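Local coordinates for protein putative esterase (Sulfolobus solfataricus P2, PDB 2RAU) that probably acts as a lipase or esterase of the alpha/beta-hydrolase fold and binds calcium ions, at residues G49-I55 and G93-I99; S61-V67 and T98-H104; T103-P108 and D273-P277; G122-W126 and F153-A157; I174-G178 and H329-Y333. All blocks are in the same frame, centred on the assembly; numbering follows the deposited sequence. Where two conformers were deposited one is given.

Interaction 1: G49-I55 and G93-I99; sequences GNDAVLI and GFNVYTI
A beta bulge breaks the parallel pairing of 49-55 with 93-99: N50 bridges F94, but V53 bridges V96 and L54 bridges Y97. D51 and A52 lie opposite the single N95, the chain turning a corner at D51 (phi/psi 65/-156). N95 spans the bulge, giving N to N50 O (2.9 Å) and, from its m rotamer, ND2 to D51 O (3.0 Å). Before it, N50 N donates to G93 O (2.8 Å); beyond it the ladder runs V53 N to N95 O (3.0 Å), Y97 N to V53 O (2.8 Å) and I55 N to Y97 O (2.9 Å). The axes of 52-55 and 94-99 come within 4.6 Å, their directions 25° apart, in the central sheet of an alpha/beta-hydrolase fold. G93 (phi 104°) ends helix 85-91 in a Schellman motif. I55 CD1 meets V96 CG1 (3.9 Å) on one face; L54 CD1 packs on Y97 CB (4.0 Å) on the other. V53 CG2 touches F94 CD2 (3.8 Å). T98 OG1 donates to I55 O (2.8 Å).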
# COMPACT_ATOMS: atom_id res chain seq x y z
N GLY A 49 -20.42 9.99 0.36
CA GLY A 49 -20.37 8.59 -0.06
C GLY A 49 -21.07 7.73 0.98
O GLY A 49 -21.62 8.25 1.97
N ASN A 50 -21.06 6.42 0.77
CA ASN A 50 -21.67 5.48 1.69
C ASN A 50 -20.78 4.30 2.01
O ASN A 50 -19.82 4.02 1.32
CB ASN A 50 -23.00 4.98 1.13
CG ASN A 50 -24.07 6.04 1.20
OD1 ASN A 50 -24.47 6.56 0.18
ND2 ASN A 50 -24.51 6.41 2.41
N ASP A 51 -21.12 3.65 3.12
CA ASP A 51 -20.42 2.47 3.62
C ASP A 51 -19.01 2.85 4.03
O ASP A 51 -18.76 4.02 4.35
CB ASP A 51 -20.41 1.35 2.60
CG ASP A 51 -20.51 -0.02 3.25
OD1 ASP A 51 -19.69 -0.41 4.13
OD2 ASP A 51 -21.44 -0.73 2.85
N ALA A 52 -18.13 1.86 4.03
CA ALA A 52 -16.74 2.08 4.44
C ALA A 52 -15.80 1.00 3.91
O ALA A 52 -16.00 -0.19 4.16
CB ALA A 52 -16.65 2.18 5.98
N VAL A 53 -14.79 1.44 3.15
CA VAL A 53 -13.68 0.61 2.70
C VAL A 53 -12.40 1.23 3.19
O VAL A 53 -12.16 2.40 2.91
CB VAL A 53 -13.60 0.54 1.15
CG1 VAL A 53 -12.50 -0.38 0.77
CG2 VAL A 53 -14.97 0.08 0.58
N LEU A 54 -11.58 0.46 3.90
CA LEU A 54 -10.26 0.91 4.33
C LEU A 54 -9.21 0.12 3.53
O LEU A 54 -9.23 -1.13 3.48
CB LEU A 54 -10.04 0.71 5.84
CG LEU A 54 -8.61 0.84 6.40
CD1 LEU A 54 -8.11 2.30 6.19
CD2 LEU A 54 -8.57 0.37 7.85
N ILE A 55 -8.28 0.86 2.93
CA ILE A 55 -7.19 0.25 2.15
C ILE A 55 -5.85 0.45 2.84
O ILE A 55 -5.44 1.56 3.10
CB ILE A 55 -7.18 0.76 0.68
CG1 ILE A 55 -8.63 0.69 0.11
CG2 ILE A 55 -6.14 -0.06 -0.19
CD1 ILE A 55 -8.81 0.99 -1.37
N GLY A 93 -19.30 5.73 -5.34
CA GLY A 93 -20.19 5.98 -4.22
C GLY A 93 -19.76 5.56 -2.84
O GLY A 93 -20.50 5.78 -1.88
N PHE A 94 -18.57 4.98 -2.71
CA PHE A 94 -18.06 4.52 -1.44
C PHE A 94 -17.29 5.60 -0.68
O PHE A 94 -16.66 6.48 -1.27
CB PHE A 94 -17.18 3.29 -1.60
CG PHE A 94 -17.93 2.03 -1.89
CD1 PHE A 94 -18.27 1.69 -3.20
CD2 PHE A 94 -18.31 1.18 -0.86
CE1 PHE A 94 -18.98 0.55 -3.45
CE2 PHE A 94 -19.01 0.03 -1.11
CZ PHE A 94 -19.35 -0.30 -2.39
N ASN A 95 -17.39 5.51 0.65
CA ASN A 95 -16.49 6.23 1.53
C ASN A 95 -15.23 5.35 1.55
O ASN A 95 -15.28 4.20 1.98
CB ASN A 95 -17.00 6.38 2.96
CG ASN A 95 -18.17 7.33 3.10
OD1 ASN A 95 -18.16 8.44 2.53
ND2 ASN A 95 -19.19 6.90 3.84
N VAL A 96 -14.11 5.89 1.10
CA VAL A 96 -12.85 5.13 1.06
C VAL A 96 -11.84 5.81 1.95
O VAL A 96 -11.68 7.00 1.90
CB VAL A 96 -12.30 4.98 -0.38
CG1 VAL A 96 -11.08 3.98 -0.42
CG2 VAL A 96 -13.48 4.56 -1.36
N TYR A 97 -11.14 5.02 2.76
CA TYR A 97 -10.21 5.52 3.72
C TYR A 97 -8.90 4.82 3.51
O TYR A 97 -8.85 3.69 3.02
CB TYR A 97 -10.69 5.22 5.16
CG TYR A 97 -12.04 5.78 5.56
CD1 TYR A 97 -13.22 5.10 5.25
CD2 TYR A 97 -12.14 6.94 6.29
CE1 TYR A 97 -14.47 5.57 5.67
CE2 TYR A 97 -13.40 7.42 6.72
CZ TYR A 97 -14.55 6.73 6.40
OH TYR A 97 -15.75 7.22 6.88
N THR A 98 -7.81 5.48 3.90
CA THR A 98 -6.50 4.87 3.80
C THR A 98 -5.55 5.55 4.80
O THR A 98 -5.63 6.74 5.03
CB THR A 98 -5.97 4.84 2.34
OG1 THR A 98 -4.70 4.17 2.29
CG2 THR A 98 -5.90 6.27 1.72
N ILE A 99 -4.63 4.76 5.32
CA ILE A 99 -3.76 5.09 6.46
C ILE A 99 -2.33 5.39 6.02
O ILE A 99 -1.79 4.74 5.10
CB ILE A 99 -3.77 3.88 7.45
CG1 ILE A 99 -2.90 4.18 8.68
CG2 ILE A 99 -3.33 2.57 6.76
CD1 ILE A 99 -2.92 3.07 9.87
O HOH W 1 -19.43 10.67 2.93
O HOH W 2 -23.01 6.51 -2.19

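Interaction 2: S61-V67 and T98-H104; sequences SSGEQLV and TIDYRTH
H104 NE2 donates to E64 OE1 at 2.7 Å, and E64 N donates to D100 OD1 at 2.9 Å. The other nitrogen of H104, ND1, is bound by D273, while D100 OD2 is taken by H41 and S39. E64 is extended (chi1 and chi2 both t), which carries its carboxylate to the imidazole edge. S62, at the N-cap with chi1 p, accepts from Q65 N at OG (3.0 Å), and its CB lies 3.8 Å from the centroid of the H104 ring, a CH-pi contact over the face. Two waters on S61 O reach T103 OG1 and Y101 N. T98 OG1, itself bonded to I55 O, lies 3.3 Å from G63 CA and 3.6 Å from L66 CD2; V67 CG2 meets T98 CG2 (3.7 Å). CA atoms are nearest for S62 and D100 (4.8 Å) and for G63 and T98 (4.7 Å). The axes of helix 63-67 and strand 98-100 have directions 133° apart: a capped helix start packed on a strand end of the alpha/beta-hydrolase sheet.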
# COMPACT_ATOMS: atom_id res chain seq x y z
N SER A 61 4.74 2.34 1.13
CA SER A 61 3.58 3.05 0.63
C SER A 61 2.84 3.76 1.78
O SER A 61 3.19 3.58 2.94
CB SER A 61 2.71 2.10 -0.21
OG SER A 61 1.61 2.77 -0.89
N SER A 62 1.92 4.66 1.40
CA SER A 62 1.17 5.48 2.31
C SER A 62 -0.24 5.76 1.76
O SER A 62 -0.47 5.62 0.54
CB SER A 62 1.90 6.80 2.51
OG SER A 62 1.91 7.60 1.35
N GLY A 63 -1.14 6.21 2.64
CA GLY A 63 -2.46 6.62 2.23
C GLY A 63 -2.36 7.80 1.28
O GLY A 63 -3.12 7.88 0.33
N GLU A 64 -1.45 8.73 1.57
CA GLU A 64 -1.19 9.84 0.67
C GLU A 64 -0.86 9.35 -0.76
O GLU A 64 -1.45 9.83 -1.74
CB GLU A 64 -0.04 10.73 1.21
CG GLU A 64 0.13 11.96 0.34
CD GLU A 64 1.27 12.90 0.71
OE1 GLU A 64 1.89 12.63 1.74
OE2 GLU A 64 1.50 13.89 -0.05
N GLN A 65 0.06 8.41 -0.88
CA GLN A 65 0.40 7.85 -2.17
C GLN A 65 -0.82 7.29 -2.86
O GLN A 65 -0.99 7.49 -4.07
CB GLN A 65 1.46 6.77 -2.05
CG GLN A 65 2.04 6.37 -3.40
CD GLN A 65 3.08 5.32 -3.29
OE1 GLN A 65 2.96 4.35 -2.54
NE2 GLN A 65 4.15 5.51 -4.06
N LEU A 66 -1.68 6.62 -2.09
CA LEU A 66 -2.88 5.96 -2.62
C LEU A 66 -3.96 6.88 -3.10
O LEU A 66 -4.83 6.47 -3.88
CB LEU A 66 -3.43 4.96 -1.62
CG LEU A 66 -2.97 3.51 -1.74
CD1 LEU A 66 -1.52 3.27 -2.18
CD2 LEU A 66 -3.37 2.65 -0.63
N VAL A 67 -3.91 8.13 -2.66
CA VAL A 67 -4.88 9.13 -3.06
C VAL A 67 -4.28 10.07 -4.11
O VAL A 67 -4.85 10.27 -5.15
CB VAL A 67 -5.39 10.01 -1.84
CG1 VAL A 67 -6.45 11.08 -2.25
CG2 VAL A 67 -5.86 9.14 -0.65
N THR A 98 -7.81 5.48 3.90
CA THR A 98 -6.50 4.87 3.80
C THR A 98 -5.55 5.55 4.80
O THR A 98 -5.63 6.74 5.03
CB THR A 98 -5.97 4.84 2.34
OG1 THR A 98 -4.70 4.17 2.29
CG2 THR A 98 -5.90 6.27 1.72
N ILE A 99 -4.63 4.76 5.32
CA ILE A 99 -3.76 5.09 6.46
C ILE A 99 -2.33 5.39 6.02
O ILE A 99 -1.79 4.74 5.10
CB ILE A 99 -3.77 3.88 7.45
CG1 ILE A 99 -2.90 4.18 8.68
CG2 ILE A 99 -3.33 2.57 6.76
CD1 ILE A 99 -2.92 3.07 9.87
N ASP A 100 -1.79 6.46 6.63
CA ASP A 100 -0.39 6.78 6.61
C ASP A 100 0.23 6.14 7.86
O ASP A 100 -0.11 6.48 8.99
CB ASP A 100 -0.12 8.25 6.62
CG ASP A 100 -0.69 8.97 5.43
OD1 ASP A 100 -0.62 8.43 4.32
OD2 ASP A 100 -1.14 10.12 5.57
N TYR A 101 1.07 5.14 7.64
CA TYR A 101 1.76 4.48 8.71
C TYR A 101 2.80 5.43 9.28
O TYR A 101 3.11 6.45 8.67
CB TYR A 101 2.52 3.28 8.20
CG TYR A 101 1.69 2.22 7.53
CD1 TYR A 101 0.61 1.63 8.19
CD2 TYR A 101 2.02 1.77 6.27
CE1 TYR A 101 -0.14 0.62 7.58
CE2 TYR A 101 1.31 0.75 5.66
CZ TYR A 101 0.23 0.17 6.32
OH TYR A 101 -0.45 -0.85 5.67
N ARG A 102 3.42 5.04 10.39
CA ARG A 102 4.44 5.87 11.04
C ARG A 102 5.63 6.18 10.13
O ARG A 102 6.33 7.21 10.30
CB ARG A 102 4.90 5.21 12.35
CG ARG A 102 3.76 4.99 13.34
CD ARG A 102 4.25 4.42 14.62
NE ARG A 102 3.14 3.94 15.43
CZ ARG A 102 3.12 3.89 16.76
NH1 ARG A 102 4.13 4.32 17.50
NH2 ARG A 102 2.04 3.44 17.35
N THR A 103 5.88 5.27 9.19
CA THR A 103 6.93 5.41 8.15
C THR A 103 6.75 6.69 7.34
O THR A 103 7.70 7.25 6.82
CB THR A 103 6.93 4.18 7.22
OG1 THR A 103 5.58 3.91 6.83
CG2 THR A 103 7.61 3.00 7.91
N HIS A 104 5.51 7.20 7.29
CA HIS A 104 5.22 8.40 6.57
C HIS A 104 5.67 9.69 7.26
O HIS A 104 5.51 10.76 6.68
CB HIS A 104 3.76 8.49 6.22
CG HIS A 104 3.47 9.38 5.06
ND1 HIS A 104 4.15 9.30 3.85
CD2 HIS A 104 2.52 10.33 4.89
CE1 HIS A 104 3.65 10.19 3.02
NE2 HIS A 104 2.65 10.83 3.62
O HOH W 3 5.58 3.55 4.20
O HOH W 4 2.91 5.09 5.32

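Interaction 3: T103-P108 and D273-P277; sequences THYVPP and DPYWP
T103, in the 3-10 turn that follows strand 94-100, points its side chain (chi1 p) toward 273-277, and its CG2 fits between Y275 O (3.4 Å), P277 CD (3.5 Å) and W276 CE3 (3.9 Å). Two waters add to this: one lies between T103 OG1 (2.7 Å) and D273 OD2 (2.6 Å), the other donates to T103 O (2.8 Å) and Y275 O (2.7 Å). H104, chi1 t, lays its ring edge against the D273 carboxylate, and ND1 donates to OD1 at 2.6 Å; D273 (chi1 m) points toward the turn, and the CA atoms of H104 and D273 are 6.0 Å apart. V106 brings CG1 to the edge of the Y275 ring, 3.7 Å from CD2. P107 O approaches Y275 CE2 (3.7 Å). P108 closes the run, its CB 4.1 Å from P274 CG, with CA atoms of the two prolines 5.7 Å apart. Short strand 275-277 pairs with 207-209 in a small sheet outside the main one, so the contact joins that region to the hydrolase core. Since H104 NE2 also donates to E64 OE1, both ring nitrogens carry protons and the imidazole is probably cationic, a charge held between two carboxylates.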
# COMPACT_ATOMS: atom_id res chain seq x y z
N THR A 103 5.88 5.27 9.19
CA THR A 103 6.93 5.41 8.15
C THR A 103 6.75 6.69 7.34
O THR A 103 7.70 7.25 6.82
CB THR A 103 6.93 4.18 7.22
OG1 THR A 103 5.58 3.91 6.83
CG2 THR A 103 7.61 3.00 7.91
N HIS A 104 5.51 7.20 7.29
CA HIS A 104 5.22 8.40 6.57
C HIS A 104 5.67 9.69 7.26
O HIS A 104 5.51 10.76 6.68
CB HIS A 104 3.76 8.49 6.22
CG HIS A 104 3.47 9.38 5.06
ND1 HIS A 104 4.15 9.30 3.85
CD2 HIS A 104 2.52 10.33 4.89
CE1 HIS A 104 3.65 10.19 3.02
NE2 HIS A 104 2.65 10.83 3.62
N TYR A 105 6.27 9.56 8.44
CA TYR A 105 6.73 10.70 9.23
C TYR A 105 8.24 10.65 9.49
O TYR A 105 8.79 11.55 10.13
CB TYR A 105 5.93 10.79 10.54
CG TYR A 105 4.52 11.17 10.21
CD1 TYR A 105 4.20 12.48 10.02
CD2 TYR A 105 3.53 10.20 10.01
CE1 TYR A 105 2.97 12.83 9.61
CE2 TYR A 105 2.31 10.54 9.59
CZ TYR A 105 2.02 11.88 9.42
OH TYR A 105 0.79 12.32 9.04
N VAL A 106 8.92 9.66 8.90
CA VAL A 106 10.39 9.52 9.06
C VAL A 106 11.17 10.47 8.09
O VAL A 106 10.95 10.46 6.88
CB VAL A 106 10.80 8.03 8.85
CG1 VAL A 106 12.39 7.83 8.93
CG2 VAL A 106 10.07 7.13 9.84
N PRO A 107 12.08 11.33 8.63
CA PRO A 107 12.85 12.14 7.72
C PRO A 107 13.77 11.30 6.84
O PRO A 107 14.34 10.29 7.27
CB PRO A 107 13.69 13.02 8.64
CG PRO A 107 13.11 12.87 9.98
CD PRO A 107 12.48 11.53 10.02
N PRO A 108 13.92 11.70 5.57
CA PRO A 108 14.72 10.92 4.65
C PRO A 108 16.22 10.99 4.92
O PRO A 108 16.98 10.13 4.45
CB PRO A 108 14.34 11.53 3.31
CG PRO A 108 14.06 12.99 3.62
CD PRO A 108 13.32 12.90 4.95
N ASP A 273 7.67 6.37 0.64
CA ASP A 273 8.42 6.73 1.83
C ASP A 273 9.86 6.18 1.71
O ASP A 273 10.09 5.21 1.02
CB ASP A 273 7.78 6.15 3.09
CG ASP A 273 6.47 6.83 3.47
OD1 ASP A 273 6.40 8.08 3.37
OD2 ASP A 273 5.57 6.13 4.02
N PRO A 274 10.83 6.81 2.37
CA PRO A 274 12.21 6.36 2.23
C PRO A 274 12.59 5.04 2.90
O PRO A 274 13.53 4.39 2.49
CB PRO A 274 13.00 7.50 2.90
CG PRO A 274 12.00 8.18 3.82
CD PRO A 274 10.70 8.05 3.15
N TYR A 275 11.90 4.72 3.98
CA TYR A 275 12.30 3.63 4.87
C TYR A 275 11.15 2.82 5.41
O TYR A 275 10.04 3.32 5.61
CB TYR A 275 13.06 4.17 6.06
CG TYR A 275 14.28 5.03 5.76
CD1 TYR A 275 15.38 4.47 5.11
CD2 TYR A 275 14.38 6.34 6.20
CE1 TYR A 275 16.53 5.23 4.85
CE2 TYR A 275 15.52 7.08 5.99
CZ TYR A 275 16.59 6.50 5.32
OH TYR A 275 17.75 7.19 5.08
N TRP A 276 11.46 1.56 5.71
CA TRP A 276 10.51 0.60 6.24
C TRP A 276 11.20 -0.16 7.38
O TRP A 276 12.32 -0.53 7.23
CB TRP A 276 10.10 -0.39 5.17
CG TRP A 276 8.97 -1.27 5.51
CD1 TRP A 276 9.02 -2.60 5.86
CD2 TRP A 276 7.58 -0.90 5.53
NE1 TRP A 276 7.74 -3.07 6.10
CE2 TRP A 276 6.84 -2.05 5.90
CE3 TRP A 276 6.88 0.27 5.27
CZ2 TRP A 276 5.44 -2.05 6.00
CZ3 TRP A 276 5.51 0.26 5.35
CH2 TRP A 276 4.80 -0.89 5.71
N PRO A 277 10.51 -0.36 8.52
CA PRO A 277 11.17 -1.03 9.62
C PRO A 277 11.45 -2.50 9.38
O PRO A 277 10.59 -3.26 8.87
CB PRO A 277 10.19 -0.84 10.78
CG PRO A 277 8.84 -0.81 10.09
CD PRO A 277 9.12 -0.00 8.84
O HOH W 3 5.58 3.55 4.20
O HOH W 5 9.99 5.96 5.89

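Interaction 4: G122-W126 and F153-A157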
# COMPACT_ATOMS: atom_id res chain seq x y z
N GLY A 122 6.84 -3.10 15.02
CA GLY A 122 6.45 -4.45 14.66
C GLY A 122 4.95 -4.58 14.50
O GLY A 122 4.25 -3.59 14.38
N TRP A 123 4.47 -5.81 14.54
CA TRP A 123 3.08 -6.12 14.30
C TRP A 123 2.12 -5.56 15.35
O TRP A 123 1.04 -5.09 15.02
CB TRP A 123 2.89 -7.65 14.15
CG TRP A 123 3.24 -8.07 12.81
CD1 TRP A 123 4.33 -8.81 12.41
CD2 TRP A 123 2.57 -7.68 11.62
NE1 TRP A 123 4.33 -8.95 11.06
CE2 TRP A 123 3.26 -8.25 10.54
CE3 TRP A 123 1.42 -6.93 11.36
CZ2 TRP A 123 2.83 -8.10 9.22
CZ3 TRP A 123 1.02 -6.75 10.06
CH2 TRP A 123 1.70 -7.35 9.01
N SER A 124 2.47 -5.62 16.62
CA SER A 124 1.55 -5.04 17.61
C SER A 124 1.41 -3.52 17.41
O SER A 124 0.31 -2.97 17.54
CB SER A 124 1.91 -5.44 19.06
OG SER A 124 3.15 -4.93 19.41
N THR A 125 2.49 -2.85 17.03
CA THR A 125 2.41 -1.43 16.73
C THR A 125 1.51 -1.15 15.52
O THR A 125 0.60 -0.34 15.60
CB THR A 125 3.83 -0.82 16.53
OG1 THR A 125 4.55 -0.95 17.76
CG2 THR A 125 3.76 0.66 16.09
N TRP A 126 1.78 -1.82 14.41
CA TRP A 126 1.02 -1.64 13.17
C TRP A 126 -0.45 -1.99 13.38
O TRP A 126 -1.30 -1.26 12.93
CB TRP A 126 1.65 -2.49 12.03
CG TRP A 126 2.36 -1.68 10.97
CD1 TRP A 126 2.10 -1.70 9.61
CD2 TRP A 126 3.40 -0.71 11.17
NE1 TRP A 126 2.94 -0.81 8.97
CE2 TRP A 126 3.76 -0.21 9.89
CE3 TRP A 126 4.09 -0.24 12.29
CZ2 TRP A 126 4.72 0.75 9.72
CZ3 TRP A 126 5.05 0.73 12.11
CH2 TRP A 126 5.37 1.19 10.85
N PHE A 153 2.22 -5.99 1.12
CA PHE A 153 2.33 -6.06 2.59
C PHE A 153 0.99 -5.73 3.28
O PHE A 153 0.61 -6.33 4.27
CB PHE A 153 3.37 -5.06 3.13
CG PHE A 153 3.22 -4.81 4.60
CD1 PHE A 153 3.77 -5.67 5.52
CD2 PHE A 153 2.43 -3.75 5.06
CE1 PHE A 153 3.60 -5.44 6.89
CE2 PHE A 153 2.26 -3.53 6.45
CZ PHE A 153 2.81 -4.40 7.34
N GLY A 154 0.27 -4.75 2.77
CA GLY A 154 -1.03 -4.39 3.33
C GLY A 154 -2.04 -5.51 3.31
O GLY A 154 -2.96 -5.52 4.12
N GLY A 155 -1.89 -6.46 2.39
CA GLY A 155 -2.74 -7.66 2.38
C GLY A 155 -2.46 -8.61 3.54
O GLY A 155 -3.38 -9.16 4.14
N ILE A 156 -1.17 -8.77 3.87
CA ILE A 156 -0.75 -9.51 5.06
C ILE A 156 -1.28 -8.80 6.31
O ILE A 156 -1.80 -9.44 7.21
CB ILE A 156 0.82 -9.65 5.16
CG1 ILE A 156 1.39 -10.40 3.93
CG2 ILE A 156 1.20 -10.45 6.37
CD1 ILE A 156 2.94 -10.25 3.67
N ALA A 157 -1.12 -7.49 6.37
CA ALA A 157 -1.64 -6.68 7.48
C ALA A 157 -3.16 -6.87 7.62
O ALA A 157 -3.66 -7.03 8.73
CB ALA A 157 -1.28 -5.22 7.29
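Aromatic contacts dominate. F153 reaches toward both tryptophans of the first turn of helix 123-141, and the three rings form a cluster. The six-membered ring of W123 and the F153 ring lie near parallel (21°) but slid apart, centroids 5.3 Å from each other, so they barely overlap and touch through W123 CH2 and F153 CE1 at 3.4 Å. W126 sets its five-membered ring at 82° to F153, centroids 5.5 Å apart, with W126 CD1 3.6 Å from F153 CZ at the edge of the phenyl ring. F153 gets there with chi1 t; its ring also meets W276 edge-to-face. These helices belong to the alpha/beta-hydrolase fold: 153-169 leaves a strand–turn–helix junction whose G150, S152 and G154 match the GxSxG pattern of a nucleophile elbow, and F153 directly follows the putative nucleophile S152. Aliphatic packing comes from W123: CZ2 meets I156 CG2 at 4.0 Å, while CZ3 approaches A157 CA (3.7 Å) and CB (3.9 Å), with A157 CA at the indole edge. Backbone bonds stay within each helix, W126 N to G122 O at 3.0 Å with G122 as N-cap, and A157 N to F153 O at 3.0 Å. L280 touches W123, W126 and F153.

Interaction 5: I174-G178 and H329-Y333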
# COMPACT_ATOMS: atom_id res chain seq x y z
N ILE A 174 -10.53 -7.70 0.75
CA ILE A 174 -10.10 -7.52 -0.63
C ILE A 174 -8.57 -7.51 -0.65
O ILE A 174 -7.94 -6.55 -0.20
CB ILE A 174 -10.60 -6.20 -1.22
CG1 ILE A 174 -12.15 -6.12 -1.16
CG2 ILE A 174 -10.03 -5.97 -2.67
CD1 ILE A 174 -12.68 -4.68 -1.19
N LEU A 175 -7.96 -8.58 -1.18
CA LEU A 175 -6.49 -8.69 -1.23
C LEU A 175 -6.00 -8.41 -2.65
O LEU A 175 -6.31 -9.14 -3.58
CB LEU A 175 -6.05 -10.08 -0.74
CG LEU A 175 -6.57 -10.49 0.66
CD1 LEU A 175 -6.28 -12.01 0.93
CD2 LEU A 175 -6.01 -9.50 1.76
N LEU A 176 -5.29 -7.30 -2.80
CA LEU A 176 -4.78 -6.81 -4.08
C LEU A 176 -3.29 -7.19 -4.17
O LEU A 176 -2.38 -6.45 -3.75
CB LEU A 176 -5.00 -5.28 -4.19
CG LEU A 176 -6.47 -4.81 -4.08
CD1 LEU A 176 -6.57 -3.34 -3.78
CD2 LEU A 176 -7.27 -5.17 -5.32
N ASP A 177 -3.06 -8.38 -4.67
CA ASP A 177 -1.72 -8.97 -4.75
C ASP A 177 -1.01 -8.87 -3.39
O ASP A 177 0.08 -8.33 -3.25
CB ASP A 177 -0.91 -8.34 -5.92
CG ASP A 177 -0.08 -9.36 -6.70
OD1 ASP A 177 -0.40 -10.57 -6.69
OD2 ASP A 177 0.91 -8.92 -7.36
N GLY A 178 -1.64 -9.43 -2.36
CA GLY A 178 -1.02 -9.37 -1.05
C GLY A 178 -1.61 -10.36 -0.07
O GLY A 178 -2.80 -10.51 0.03
N HIS A 329 3.59 -7.00 -10.43
CA HIS A 329 3.05 -6.56 -9.14
C HIS A 329 2.40 -5.20 -9.19
O HIS A 329 1.23 -5.02 -8.77
CB HIS A 329 4.20 -6.60 -8.11
CG HIS A 329 3.76 -6.43 -6.69
ND1 HIS A 329 2.71 -7.13 -6.14
CD2 HIS A 329 4.30 -5.71 -5.68
CE1 HIS A 329 2.60 -6.82 -4.86
NE2 HIS A 329 3.55 -5.96 -4.56
N LEU A 330 3.14 -4.22 -9.69
CA LEU A 330 2.64 -2.86 -9.69
C LEU A 330 1.52 -2.60 -10.66
O LEU A 330 0.83 -1.60 -10.49
CB LEU A 330 3.76 -1.87 -9.86
CG LEU A 330 4.89 -1.86 -8.80
CD1 LEU A 330 5.97 -0.84 -9.18
CD2 LEU A 330 4.35 -1.56 -7.43
N ASP A 331 1.38 -3.45 -11.67
CA ASP A 331 0.24 -3.33 -12.64
C ASP A 331 -1.13 -3.53 -11.97
O ASP A 331 -2.15 -3.10 -12.49
CB ASP A 331 0.38 -4.35 -13.79
CG ASP A 331 1.58 -4.08 -14.68
OD1 ASP A 331 1.69 -2.92 -15.19
OD2 ASP A 331 2.38 -5.04 -14.87
N VAL A 332 -1.14 -4.21 -10.83
CA VAL A 332 -2.36 -4.41 -10.04
C VAL A 332 -2.98 -3.07 -9.55
O VAL A 332 -4.20 -2.94 -9.43
CB VAL A 332 -2.10 -5.40 -8.86
CG1 VAL A 332 -3.40 -5.66 -8.06
CG2 VAL A 332 -1.53 -6.74 -9.43
N TYR A 333 -2.12 -2.08 -9.38
CA TYR A 333 -2.43 -0.79 -8.76
C TYR A 333 -2.52 0.43 -9.68
O TYR A 333 -2.91 1.49 -9.25
CB TYR A 333 -1.36 -0.50 -7.68
CG TYR A 333 -1.05 -1.69 -6.84
CD1 TYR A 333 -2.04 -2.34 -6.13
CD2 TYR A 333 0.25 -2.16 -6.72
CE1 TYR A 333 -1.76 -3.49 -5.39
CE2 TYR A 333 0.53 -3.29 -5.99
CZ TYR A 333 -0.48 -3.95 -5.33
OH TYR A 333 -0.19 -5.08 -4.60
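H329 has both ring nitrogens engaged. ND1 donates to D177 OD2 at 2.8 Å with a nearly straight 173° angle, the carboxylate lying at the ring edge, and NE2 is hydrogen-bonded to S152 OG. D177 OD2 has a second partner in S302 OG. D177 sits just beyond the end of strand 170-176 with phi/psi 50/57, and its side chain points toward the 329-333 loop; H329, chi1 t, sends its ring back to meet it. S152, H329 and D177 thus show the geometry of a Ser-His-Asp charge relay, with the serine on a nucleophile elbow, consistent with the catalytic triad of an alpha/beta hydrolase and with acid and histidine carried on loops at the carboxyl ends of sheet strands. The second bond across the contact comes from Y333: its hydroxyl donates to L176 O at 2.7 Å, giving that carbonyl a partner where the strand finishes. Within 329-333, which has helical backbone angles without regular helix bonds, V332 N bonds to H329 O and Y333 N to L330 O, both 3.2 Å. D331 turns its carboxylate elsewhere, to S260 OG and G328 N. Apolar packing fills in: L176 CB lies 3.9 Å from Y333 CE1 and 4.2 Å from V332 CG1.

In the fold
All five contacts are largely buried, but their chemistry follows their place. Interaction 1 is backbone pairing inside the main sheet, its outer end more open to solvent. Interaction 2 shares T98 and I99 with it and sets a helix start against the same strand 94-100, touching it through I55 and L66. Interaction 3 takes over T103 and H104 from interaction 2, so one histidine links two carboxylates and one water serves both. Interaction 4 is wholly apolar across its segments; its W126 and F153 pack against W276 of interaction 3 and Y101 of interaction 2. Interaction 5, also reaching the main sheet, pairs the likely catalytic acid and histidine and touches interaction 4 through L175 and G155.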